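Local coordinates for fructose-bisphosphate aldolase (Thermus caldophilus, PDB 2FJK), which is a class II fructose-bisphosphate aldolase, an enzyme of the TIM-barrel clan, modelled here as a four-chain assembly with bound 1,3-dihydroxyacetonephosphate, at residues A[153-159]-A[196-201]; A[172-176]-A[188-194]; A[239-243]-A[297-301]. All blocks are in the same frame, centred on the assembly; numbering follows the deposited sequence.

Contact 1 of 3, residues A[153-159]-A[196-201]; sequences TNPEEAR and RIAKLV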
loop_
_atom_site.group_PDB
_atom_site.type_symbol
_atom_site.label_atom_id
_atom_site.label_comp_id
_atom_site.label_asym_id
_atom_site.label_seq_id
_atom_site.Cartn_x
_atom_site.Cartn_y
_atom_site.Cartn_z
ATOM N N THR A 153 18.501 -34.594 12.836
ATOM C CA THR A 153 18.222 -34.972 11.459
ATOM C C THR A 153 19.083 -36.107 10.925
ATOM O O THR A 153 20.300 -36.122 11.110
ATOM C CB THR A 153 18.415 -33.771 10.515
ATOM O OG1 THR A 153 17.672 -32.652 11.011
ATOM C CG2 THR A 153 17.935 -34.115 9.110
ATOM N N ASN A 154 18.434 -37.051 10.254
ATOM C CA ASN A 154 19.113 -38.186 9.644
ATOM C C ASN A 154 19.182 -37.857 8.150
ATOM O O ASN A 154 18.149 -37.704 7.494
ATOM C CB ASN A 154 18.298 -39.462 9.868
ATOM C CG ASN A 154 18.836 -40.649 9.083
ATOM O OD1 ASN A 154 19.918 -41.167 9.366
ATOM N ND2 ASN A 154 18.077 -41.083 8.086
ATOM N N PRO A 155 20.399 -37.737 7.595
ATOM C CA PRO A 155 20.581 -37.417 6.175
ATOM C C PRO A 155 19.669 -38.143 5.184
ATOM O O PRO A 155 18.919 -37.496 4.450
ATOM C CB PRO A 155 22.073 -37.690 5.939
ATOM C CG PRO A 155 22.474 -38.583 7.081
ATOM C CD PRO A 155 21.696 -38.025 8.228
ATOM N N GLU A 156 19.723 -39.472 5.152
ATOM C CA GLU A 156 18.880 -40.229 4.231
ATOM C C GLU A 156 17.437 -39.769 4.327
ATOM O O GLU A 156 16.773 -39.561 3.314
ATOM C CB GLU A 156 18.947 -41.726 4.534
ATOM C CG GLU A 156 20.038 -42.465 3.796
ATOM C CD GLU A 156 21.407 -41.885 4.054
ATOM O OE1 GLU A 156 21.662 -41.463 5.206
ATOM O OE2 GLU A 156 22.230 -41.864 3.111
ATOM N N GLU A 157 16.952 -39.628 5.554
ATOM C CA GLU A 157 15.583 -39.181 5.777
ATOM C C GLU A 157 15.396 -37.795 5.184
ATOM O O GLU A 157 14.346 -37.484 4.627
ATOM C CB GLU A 157 15.271 -39.122 7.273
ATOM C CG GLU A 157 14.957 -40.453 7.912
ATOM C CD GLU A 157 14.549 -40.299 9.363
ATOM O OE1 GLU A 157 13.687 -39.437 9.643
ATOM O OE2 GLU A 157 15.083 -41.042 10.219
ATOM N N ALA A 158 16.424 -36.966 5.319
ATOM C CA ALA A 158 16.382 -35.603 4.813
ATOM C C ALA A 158 16.101 -35.560 3.312
ATOM O O ALA A 158 15.178 -34.873 2.870
ATOM C CB ALA A 158 17.701 -34.891 5.125
ATOM N N ARG A 159 16.893 -36.288 2.529
ATOM C CA ARG A 159 16.703 -36.309 1.081
ATOM C C ARG A 159 15.287 -36.741 0.732
ATOM O O ARG A 159 14.614 -36.111 -0.085
ATOM C CB ARG A 159 17.685 -37.274 0.417
ATOM C CG ARG A 159 17.485 -37.395 -1.090
ATOM C CD ARG A 159 18.189 -38.614 -1.656
ATOM N NE ARG A 159 19.624 -38.603 -1.392
ATOM C CZ ARG A 159 20.477 -39.507 -1.868
ATOM N NH1 ARG A 159 20.040 -40.498 -2.636
ATOM N NH2 ARG A 159 21.768 -39.419 -1.576
ATOM N N ARG A 196 26.962 -34.675 6.085
ATOM C CA ARG A 196 26.288 -35.776 5.386
ATOM C C ARG A 196 24.966 -35.330 4.777
ATOM O O ARG A 196 24.645 -35.658 3.636
ATOM C CB ARG A 196 25.998 -36.937 6.341
ATOM C CG ARG A 196 27.211 -37.677 6.870
ATOM C CD ARG A 196 26.752 -38.872 7.699
ATOM N NE ARG A 196 27.855 -39.636 8.272
ATOM C CZ ARG A 196 27.694 -40.717 9.031
ATOM N NH1 ARG A 196 26.475 -41.160 9.310
ATOM N NH2 ARG A 196 28.753 -41.360 9.506
ATOM N N ILE A 197 24.189 -34.595 5.563
ATOM C CA ILE A 197 22.888 -34.106 5.122
ATOM C C ILE A 197 23.036 -33.182 3.914
ATOM O O ILE A 197 22.225 -33.224 2.986
ATOM C CB ILE A 197 22.179 -33.372 6.285
ATOM C CG1 ILE A 197 22.143 -34.292 7.508
ATOM C CG2 ILE A 197 20.757 -33.000 5.896
ATOM C CD1 ILE A 197 21.787 -33.609 8.804
ATOM N N ALA A 198 24.083 -32.362 3.922
ATOM C CA ALA A 198 24.332 -31.432 2.823
ATOM C C ALA A 198 24.675 -32.190 1.551
ATOM O O ALA A 198 24.242 -31.818 0.459
ATOM C CB ALA A 198 25.466 -30.471 3.191
ATOM N N LYS A 199 25.448 -33.262 1.702
ATOM C CA LYS A 199 25.850 -34.083 0.567
ATOM C C LYS A 199 24.659 -34.755 -0.098
ATOM O O LYS A 199 24.715 -35.120 -1.272
ATOM C CB LYS A 199 26.869 -35.136 1.002
ATOM C CG LYS A 199 28.146 -34.558 1.591
ATOM C CD LYS A 199 29.204 -35.631 1.774
ATOM C CE LYS A 199 30.480 -35.054 2.363
ATOM N NZ LYS A 199 31.527 -36.093 2.548
ATOM N N LEU A 200 23.576 -34.918 0.650
ATOM C CA LEU A 200 22.390 -35.566 0.110
ATOM C C LEU A 200 21.277 -34.576 -0.206
ATOM O O LEU A 200 20.396 -34.856 -1.018
ATOM C CB LEU A 200 21.882 -36.626 1.095
ATOM C CG LEU A 200 22.915 -37.659 1.568
ATOM C CD1 LEU A 200 22.200 -38.812 2.268
ATOM C CD2 LEU A 200 23.710 -38.185 0.376
ATOM N N VAL A 201 21.320 -33.414 0.436
ATOM C CA VAL A 201 20.305 -32.394 0.215
ATOM C C VAL A 201 20.944 -31.130 -0.335
ATOM O O VAL A 201 21.562 -30.360 0.401
ATOM C CB VAL A 201 19.557 -32.062 1.522
ATOM C CG1 VAL A 201 18.430 -31.079 1.242
ATOM C CG2 VAL A 201 19.008 -33.340 2.139
#

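Contact 2 of 3, residues A[172-176]-A[188-194]; sequences VAIGT and FIDHPRL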
loop_
_atom_site.group_PDB
_atom_site.type_symbol
_atom_site.label_atom_id
_atom_site.label_comp_id
_atom_site.label_asym_id
_atom_site.label_seq_id
_atom_site.Cartn_x
_atom_site.Cartn_y
_atom_site.Cartn_z
ATOM N N VAL A 172 17.639 -27.983 9.699
ATOM C CA VAL A 172 18.179 -29.217 10.258
ATOM C C VAL A 172 18.458 -29.173 11.754
ATOM O O VAL A 172 18.713 -28.113 12.326
ATOM C CB VAL A 172 19.475 -29.634 9.527
ATOM C CG1 VAL A 172 19.199 -29.754 8.032
ATOM C CG2 VAL A 172 20.583 -28.620 9.793
ATOM N N ALA A 173 18.405 -30.345 12.375
ATOM C CA ALA A 173 18.656 -30.491 13.811
ATOM C C ALA A 173 20.047 -31.083 14.025
ATOM O O ALA A 173 20.262 -32.276 13.797
ATOM C CB ALA A 173 17.602 -31.404 14.435
ATOM N N ILE A 174 20.988 -30.262 14.469
ATOM C CA ILE A 174 22.345 -30.747 14.673
ATOM C C ILE A 174 22.980 -30.313 15.979
ATOM O O ILE A 174 24.208 -30.255 16.081
ATOM C CB ILE A 174 23.258 -30.298 13.532
ATOM C CG1 ILE A 174 23.291 -28.764 13.462
ATOM C CG2 ILE A 174 22.767 -30.899 12.230
ATOM C CD1 ILE A 174 24.186 -28.219 12.364
ATOM N N GLY A 175 22.151 -29.999 16.967
ATOM C CA GLY A 175 22.684 -29.592 18.249
ATOM C C GLY A 175 22.268 -28.235 18.773
ATOM O O GLY A 175 22.619 -27.904 19.904
ATOM N N THR A 176 21.546 -27.446 17.972
ATOM C CA THR A 176 21.087 -26.119 18.409
ATOM C C THR A 176 19.695 -26.196 19.037
ATOM O O THR A 176 18.979 -27.189 18.864
ATOM C CB THR A 176 20.997 -25.119 17.234
ATOM O OG1 THR A 176 19.978 -25.549 16.329
ATOM C CG2 THR A 176 22.316 -25.033 16.488
ATOM N N PHE A 188 27.502 -28.848 21.927
ATOM C CA PHE A 188 27.975 -29.650 20.805
ATOM C C PHE A 188 27.163 -29.511 19.526
ATOM O O PHE A 188 25.943 -29.627 19.528
ATOM C CB PHE A 188 28.017 -31.131 21.188
ATOM C CG PHE A 188 28.463 -32.029 20.066
ATOM C CD1 PHE A 188 29.779 -31.994 19.611
ATOM C CD2 PHE A 188 27.563 -32.889 19.448
ATOM C CE1 PHE A 188 30.192 -32.803 18.557
ATOM C CE2 PHE A 188 27.964 -33.702 18.391
ATOM C CZ PHE A 188 29.281 -33.660 17.944
ATOM N N ILE A 189 27.860 -29.277 18.425
ATOM C CA ILE A 189 27.212 -29.164 17.132
ATOM C C ILE A 189 27.711 -30.324 16.286
ATOM O O ILE A 189 28.914 -30.470 16.074
ATOM C CB ILE A 189 27.571 -27.841 16.430
ATOM C CG1 ILE A 189 27.319 -26.663 17.373
ATOM C CG2 ILE A 189 26.771 -27.710 15.147
ATOM C CD1 ILE A 189 25.938 -26.623 17.975
ATOM N N ASP A 190 26.787 -31.150 15.814
ATOM C CA ASP A 190 27.132 -32.310 15.004
ATOM C C ASP A 190 27.505 -31.890 13.588
ATOM O O ASP A 190 26.695 -31.991 12.670
ATOM C CB ASP A 190 25.950 -33.279 14.954
ATOM C CG ASP A 190 26.377 -34.700 14.670
ATOM O OD1 ASP A 190 27.181 -34.901 13.737
ATOM O OD2 ASP A 190 25.902 -35.615 15.378
ATOM N N HIS A 191 28.735 -31.425 13.411
ATOM C CA HIS A 191 29.191 -30.977 12.099
ATOM C C HIS A 191 29.251 -32.081 11.049
ATOM O O HIS A 191 28.890 -31.858 9.892
ATOM C CB HIS A 191 30.549 -30.289 12.227
ATOM C CG HIS A 191 30.481 -28.949 12.895
ATOM N ND1 HIS A 191 29.722 -27.910 12.398
ATOM C CD2 HIS A 191 31.085 -28.474 14.010
ATOM C CE1 HIS A 191 29.865 -26.851 13.176
ATOM N NE2 HIS A 191 30.688 -27.165 14.161
ATOM N N PRO A 192 29.705 -33.288 11.431
ATOM C CA PRO A 192 29.774 -34.377 10.454
ATOM C C PRO A 192 28.379 -34.681 9.934
ATOM O O PRO A 192 28.185 -34.928 8.747
ATOM C CB PRO A 192 30.347 -35.536 11.267
ATOM C CG PRO A 192 31.202 -34.835 12.271
ATOM C CD PRO A 192 30.313 -33.699 12.706
ATOM N N ARG A 193 27.414 -34.663 10.848
ATOM C CA ARG A 193 26.024 -34.922 10.510
ATOM C C ARG A 193 25.544 -33.881 9.500
ATOM O O ARG A 193 24.879 -34.209 8.519
ATOM C CB ARG A 193 25.166 -34.845 11.771
ATOM C CG ARG A 193 23.764 -35.346 11.586
ATOM C CD ARG A 193 22.966 -35.249 12.867
ATOM N NE ARG A 193 21.935 -36.276 12.878
ATOM C CZ ARG A 193 22.140 -37.534 13.246
ATOM N NH1 ARG A 193 23.341 -37.920 13.654
ATOM N NH2 ARG A 193 21.153 -38.413 13.169
ATOM N N LEU A 194 25.880 -32.619 9.749
ATOM C CA LEU A 194 25.488 -31.542 8.847
ATOM C C LEU A 194 26.108 -31.817 7.475
ATOM O O LEU A 194 25.452 -31.689 6.438
ATOM C CB LEU A 194 25.979 -30.199 9.396
ATOM C CG LEU A 194 25.691 -28.933 8.578
ATOM C CD1 LEU A 194 24.195 -28.828 8.255
ATOM C CD2 LEU A 194 26.151 -27.722 9.370
#

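Contact 3 of 3, residues A[239-243]-A[297-301]; sequences IKKAI and ELFGS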
loop_
_atom_site.group_PDB
_atom_site.type_symbol
_atom_site.label_atom_id
_atom_site.label_comp_id
_atom_site.label_asym_id
_atom_site.label_seq_id
_atom_site.Cartn_x
_atom_site.Cartn_y
_atom_site.Cartn_z
ATOM N N ILE A 239 29.270 -21.671 14.013
ATOM C CA ILE A 239 28.412 -21.021 13.031
ATOM C C ILE A 239 29.168 -20.950 11.692
ATOM O O ILE A 239 28.602 -21.211 10.635
ATOM C CB ILE A 239 28.020 -19.589 13.488
ATOM C CG1 ILE A 239 27.088 -19.668 14.701
ATOM C CG2 ILE A 239 27.352 -18.823 12.330
ATOM C CD1 ILE A 239 25.709 -20.253 14.399
ATOM N N LYS A 240 30.452 -20.618 11.745
ATOM C CA LYS A 240 31.251 -20.513 10.526
ATOM C C LYS A 240 31.383 -21.835 9.770
ATOM O O LYS A 240 31.166 -21.897 8.561
ATOM C CB LYS A 240 32.649 -19.975 10.853
ATOM C CG LYS A 240 32.689 -18.492 11.167
ATOM C CD LYS A 240 34.099 -18.075 11.547
ATOM C CE LYS A 240 34.176 -16.588 11.837
ATOM N NZ LYS A 240 35.548 -16.188 12.261
ATOM N N LYS A 241 31.753 -22.887 10.487
ATOM C CA LYS A 241 31.915 -24.199 9.873
ATOM C C LYS A 241 30.577 -24.653 9.309
ATOM O O LYS A 241 30.491 -25.088 8.158
ATOM C CB LYS A 241 32.412 -25.201 10.913
ATOM C CG LYS A 241 32.823 -26.556 10.356
ATOM C CD LYS A 241 33.428 -27.399 11.469
ATOM C CE LYS A 241 33.970 -28.726 10.957
ATOM N NZ LYS A 241 34.654 -29.487 12.043
ATOM N N ALA A 242 29.530 -24.542 10.120
ATOM C CA ALA A 242 28.198 -24.946 9.686
ATOM C C ALA A 242 27.837 -24.231 8.391
ATOM O O ALA A 242 27.265 -24.831 7.477
ATOM C CB ALA A 242 27.168 -24.635 10.771
ATOM N N ILE A 243 28.178 -22.947 8.310
ATOM C CA ILE A 243 27.893 -22.172 7.106
ATOM C C ILE A 243 28.749 -22.666 5.948
ATOM O O ILE A 243 28.277 -22.770 4.817
ATOM C CB ILE A 243 28.164 -20.672 7.316
ATOM C CG1 ILE A 243 27.164 -20.102 8.326
ATOM C CG2 ILE A 243 28.048 -19.936 5.985
ATOM C CD1 ILE A 243 27.446 -18.667 8.724
ATOM N N GLU A 297 28.254 -9.848 9.819
ATOM C CA GLU A 297 29.701 -9.981 9.627
ATOM C C GLU A 297 30.099 -11.438 9.829
ATOM O O GLU A 297 30.927 -11.972 9.108
ATOM C CB GLU A 297 30.482 -9.150 10.637
ATOM C CG GLU A 297 30.447 -7.662 10.430
ATOM C CD GLU A 297 31.432 -6.955 11.337
ATOM O OE1 GLU A 297 31.332 -7.123 12.572
ATOM O OE2 GLU A 297 32.313 -6.239 10.813
ATOM N N LEU A 298 29.509 -12.067 10.835
ATOM C CA LEU A 298 29.795 -13.459 11.140
ATOM C C LEU A 298 29.255 -14.374 10.044
ATOM O O LEU A 298 29.860 -15.393 9.723
ATOM C CB LEU A 298 29.169 -13.829 12.488
ATOM C CG LEU A 298 29.250 -15.287 12.945
ATOM C CD1 LEU A 298 30.715 -15.713 13.074
ATOM C CD2 LEU A 298 28.522 -15.432 14.277
ATOM N N PHE A 299 28.125 -13.991 9.458
ATOM C CA PHE A 299 27.494 -14.793 8.412
ATOM C C PHE A 299 28.123 -14.633 7.033
ATOM O O PHE A 299 27.927 -15.475 6.158
ATOM C CB PHE A 299 25.994 -14.473 8.325
ATOM C CG PHE A 299 25.220 -14.784 9.591
ATOM C CD1 PHE A 299 25.757 -15.604 10.579
ATOM C CD2 PHE A 299 23.934 -14.274 9.774
ATOM C CE1 PHE A 299 25.024 -15.914 11.730
ATOM C CE2 PHE A 299 23.192 -14.579 10.918
ATOM C CZ PHE A 299 23.739 -15.400 11.898
ATOM N N GLY A 300 28.873 -13.554 6.834
ATOM C CA GLY A 300 29.498 -13.338 5.543
ATOM C C GLY A 300 28.556 -12.798 4.479
ATOM O O GLY A 300 28.799 -12.969 3.283
ATOM N N SER A 301 27.478 -12.145 4.905
ATOM C CA SER A 301 26.514 -11.578 3.967
ATOM C C SER A 301 26.815 -10.097 3.707
ATOM O O SER A 301 26.094 -9.424 2.968
ATOM C CB SER A 301 25.094 -11.705 4.524
ATOM O OG SER A 301 24.936 -10.858 5.650
#

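Contact 1 of 3, residues A[153-159]-A[196-201]
Two neighbouring outer helices of the TIM barrel pack here, helix 155-164 through its first turn and helix 191-200 through its last. Their short segments run in roughly the same direction, with axes 8.4 Å apart at an angle of 29° (signed crossing -29°). The CA atoms of Pro155 and Ile197 are 4.2 Å apart.

The interface is apolar. Pro155 lies against Ile197 and Leu200, with its CB 3.7 Å from Ile197 CG1 and 3.8 Å from Leu200 CD1. Ala158 CB sits between Ile197 and Val201, 3.7 Å from Ile197 CG2 and 3.6 Å from Val201 CG2. Leu170 also touches Ala158 and Val201. Thr153 meets the CD1 end of Ile197 just before the helix starts.

No hydrogen bond crosses between the segments. Some polar groups have partners outside them: Thr153 OG1 bonds to Leu133 and Ala173, and the carbonyls of Ala198 and Val201 accept from Arg13.

At the exposed margin, two long charged side chains reach over Leu200. Glu156 OE2 lies 3.2 Å from Leu200 CD1. The guanidinium of Arg159 presents its edge to the other methyl, with NH2 3.0 Å from Leu200 CD2.

Contact 2 of 3, residues A[172-176]-A[188-194]
Phe188 enters the contact through its backbone: its O receives a CA-H...O contact from Gly175 CA at 3.5 Å. Gly175 has phi 123°, a conformation that calls for glycine, and a CB there would also clash with Phe188 O. Ile189 follows, its CG2 3.8 Å from Ile174 CD1 and its CA 3.4 Å from Ile174 O. Asp190 N donates to the same carbonyl, Ile174 O, at 2.7 Å, the one hydrogen bond between the segments. Asp190 is also the centre of an inverse gamma turn and the N-cap of helix 191-200, where its side chain accepts from Arg193 N, a capping bond. The segments thus join the loop after strand 171-172 of the TIM barrel to the start of the following helix. The CA-to-CB bond of His191 points away, and its NE2 bonds to Asp238 OD1. The aliphatic part of Arg193 passes Ala173 O, with CD at 4.1 Å. Leu194 packs on Ile174 and Val172, CD2 3.6 Å from Ile174 CD1 and CD1 3.9 Å from Val172 CG2, beside Leu205 and Ile247.

Contact 3 of 3, residues A[239-243]-A[297-301]
Ile239 opens the contact with its side chain directed at the end of helix 277-299. Its CG2 touches two residues there. It lies 4.1 Å from Leu298 CG and 3.8 Å from Phe299 CE1, meeting the phenyl ring at its edge, near the ring plane. Lys240 comes next, at the exposed side. Its extended chain runs past Leu298, with CE 3.8 Å from Leu298 CD1, so the apolar part of the lysine makes this contact. Lys241 and Ala242 touch helix 191-200. One turn after Ile239, Ile243 points back at the partner. Its CD1 sits 3.9 Å from Phe299 CA and 4.0 Å from Phe299 CD1. The two isoleucines are spaced i, i+4 and form one apolar stripe, with Ile250 of strand 247-252 packed against both and against Phe299. No hydrogen bond links the segments. Helix 277-299 stops at this point: Gly300 leaves helical geometry with positive phi, a conformation suited to glycine. Side-chain packing of two helices over a barrel strand in this way is characteristic of the outer layer of a TIM barrel.

Contacts 1 and 2 lie on the same side of the chain's centre. Contact 2 is nested within the loop closed by contact 1, and contact 3 opens later in the chain. Contacts 1 and 2 share helix 191-200, one using its end and the other its start. Their centres are 12 Å apart, and Thr153 OG1 probably hydrogen-bonds to Ala173 N between them. Contact 3 is centred 15 Å from contact 2, which it meets through helix 236-244. Contacts 1 and 3 do not touch: their centres are 21 Å apart, their nearest atoms about 7 Å. Helix 191-200 thus connects all three into one run of packing on the barrel, with contacts 2 and 3 nearer the bound 1,3-dihydroxyacetonephosphate than contact 1.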